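Local coordinates for protein angel homolog 2 (Homo sapiens, PDB 6RW0), which is a 2',3'-cyclic phosphatase of the CCR4/nocturin family and may bind mRNA 3'-untranslated regions, at residues A[258-263]-A[274-279]. Sequence-based numbering, arbitrary orientation.
Sequences GLPIGK and QRILSI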
loop_
_atom_site.group_PDB
_atom_site.type_symbol
_atom_site.label_atom_id
_atom_site.label_comp_id
_atom_site.label_asym_id
_atom_site.label_seq_id
_atom_site.Cartn_x
_atom_site.Cartn_y
_atom_site.Cartn_z
ATOM N N GLY A 258 2.497 13.720 -22.839
ATOM C CA GLY A 258 2.023 15.015 -22.388
ATOM C C GLY A 258 1.650 15.117 -20.926
ATOM O O GLY A 258 1.101 16.143 -20.521
ATOM N N LEU A 259 1.910 14.099 -20.124
ATOM C CA LEU A 259 1.424 14.090 -18.748
ATOM C C LEU A 259 2.396 14.829 -17.833
ATOM O O LEU A 259 3.550 14.400 -17.703
ATOM C CB LEU A 259 1.253 12.654 -18.281
ATOM C CG LEU A 259 0.772 12.382 -16.864
ATOM C CD1 LEU A 259 -0.547 13.056 -16.619
ATOM C CD2 LEU A 259 0.653 10.869 -16.653
ATOM N N PRO A 260 1.984 15.919 -17.190
ATOM C CA PRO A 260 2.880 16.597 -16.240
ATOM C C PRO A 260 3.193 15.719 -15.038
ATOM O O PRO A 260 2.374 14.910 -14.593
ATOM C CB PRO A 260 2.083 17.838 -15.813
ATOM C CG PRO A 260 1.063 18.042 -16.887
ATOM C CD PRO A 260 0.719 16.658 -17.378
ATOM N N ILE A 261 4.406 15.884 -14.502
ATOM C CA ILE A 261 4.840 15.015 -13.406
ATOM C C ILE A 261 3.929 15.128 -12.188
ATOM O O ILE A 261 3.728 14.145 -11.460
ATOM C CB ILE A 261 6.326 15.240 -13.047
ATOM C CG1 ILE A 261 6.629 16.692 -12.685
ATOM C CG2 ILE A 261 7.223 14.783 -14.203
ATOM C CD1 ILE A 261 8.041 16.855 -12.136
ATOM N N GLY A 262 3.357 16.294 -11.944
ATOM C CA GLY A 262 2.506 16.466 -10.793
ATOM C C GLY A 262 1.083 15.998 -10.958
ATOM O O GLY A 262 0.308 16.094 -10.002
ATOM N N LYS A 263 0.701 15.529 -12.147
ATOM C CA LYS A 263 -0.641 15.028 -12.401
ATOM C C LYS A 263 -0.723 13.517 -12.291
ATOM O O LYS A 263 -1.821 12.957 -12.347
ATOM C CB LYS A 263 -1.135 15.486 -13.779
ATOM C CG LYS A 263 -1.155 17.008 -13.946
ATOM C CD LYS A 263 -2.031 17.715 -12.924
ATOM C CE LYS A 263 -3.492 17.639 -13.304
ATOM N NZ LYS A 263 -3.735 18.172 -14.671
ATOM N N GLN A 274 4.905 22.690 -14.481
ATOM C CA GLN A 274 5.506 21.367 -14.252
ATOM C C GLN A 274 6.066 20.774 -15.533
ATOM O O GLN A 274 5.474 20.926 -16.566
ATOM C CB GLN A 274 4.485 20.416 -13.645
ATOM C CG GLN A 274 4.101 20.793 -12.230
ATOM C CD GLN A 274 3.030 19.881 -11.701
ATOM O OE1 GLN A 274 2.511 19.045 -12.404
ATOM N NE2 GLN A 274 2.689 20.063 -10.446
ATOM N N ARG A 275 7.187 20.091 -15.392
ATOM C CA ARG A 275 7.841 19.338 -16.467
ATOM C C ARG A 275 6.935 18.168 -16.864
ATOM O O ARG A 275 6.249 17.649 -16.027
ATOM C CB ARG A 275 9.178 18.874 -15.892
ATOM C CG ARG A 275 9.979 17.942 -16.776
ATOM C CD ARG A 275 11.371 17.742 -16.207
ATOM N NE ARG A 275 11.366 17.287 -14.826
ATOM C CZ ARG A 275 11.381 16.020 -14.458
ATOM N NH1 ARG A 275 11.288 15.083 -15.373
ATOM N NH2 ARG A 275 11.495 15.694 -13.189
ATOM N N ILE A 276 6.929 17.820 -18.139
ATOM C CA ILE A 276 6.223 16.667 -18.696
ATOM C C ILE A 276 7.117 15.440 -18.567
ATOM O O ILE A 276 8.337 15.539 -18.723
ATOM C CB ILE A 276 5.876 16.939 -20.175
ATOM C CG1 ILE A 276 5.149 18.279 -20.333
ATOM C CG2 ILE A 276 5.094 15.773 -20.746
ATOM C CD1 ILE A 276 3.953 18.472 -19.469
ATOM N N LEU A 277 6.518 14.274 -18.295
ATOM C CA LEU A 277 7.279 13.034 -18.137
ATOM C C LEU A 277 8.207 12.771 -19.318
ATOM O O LEU A 277 7.818 12.938 -20.472
ATOM C CB LEU A 277 6.310 11.847 -18.036
ATOM C CG LEU A 277 5.736 11.729 -16.631
ATOM C CD1 LEU A 277 4.550 10.791 -16.662
ATOM C CD2 LEU A 277 6.745 11.233 -15.597
ATOM N N SER A 278 9.421 12.294 -19.033
ATOM C CA SER A 278 10.317 11.887 -20.114
ATOM C C SER A 278 9.829 10.588 -20.768
ATOM O O SER A 278 9.080 9.812 -20.178
ATOM C CB SER A 278 11.749 11.712 -19.599
ATOM O OG SER A 278 12.300 12.966 -19.226
ATOM N N ILE A 279 10.228 10.386 -22.020
ATOM C CA ILE A 279 10.001 9.131 -22.732
ATOM C C ILE A 279 11.372 8.521 -23.018
ATOM O O ILE A 279 12.117 9.060 -23.847
ATOM C CB ILE A 279 9.223 9.349 -24.037
ATOM C CG1 ILE A 279 7.904 10.062 -23.760
ATOM C CG2 ILE A 279 8.963 8.014 -24.733
ATOM C CD1 ILE A 279 7.309 10.749 -24.984
HETATM O O HOH W 1 5.510 12.337 -22.001
#
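Gln274 reaches Gly262 through a chain extended beyond CG: chi2 of 176° carries CD to 3.6 Å from Gly262 CA. Its OE1 lies 2.9 Å from Gly262 N, but the N-H...O angle of only 124° marks this bond as weak. OE1 also faces Pro260 CB, so an alanine here would probably leave the Gly262 N-H without this acceptor and open a gap beside the proline ring. Arg275 contributes its backbone O, which accepts a nearly straight bond from Ile261 N at 3.0 Å, while Ile261 lies on one face of the Arg275 guanidinium near its rim, CG2 4.1 Å above the plane and CD1 3.8 Å from NH2. Ile276 lies alongside Pro260, CD1 against ring CG at 3.9 Å, and its CG2 rests on the backbone of Gly258. Leu277 N returns a bond to Leu259 O at 3.0 Å; with the Ile261 bond this makes a single beta bridge centred on Pro260 and Ile276. The two methyls of Leu277 part: CD1 meets Leu259 CD2, and CD2 meets Ile261 CG2 at 3.8 Å. Both segments belong to the long loop between strands 253-255 and 329-331; on helix 203-220, Ile261 and Leu277 touch Asp204, Leu277 touches Leu207, and Arg275 NH2 forms a salt bridge with Asp204.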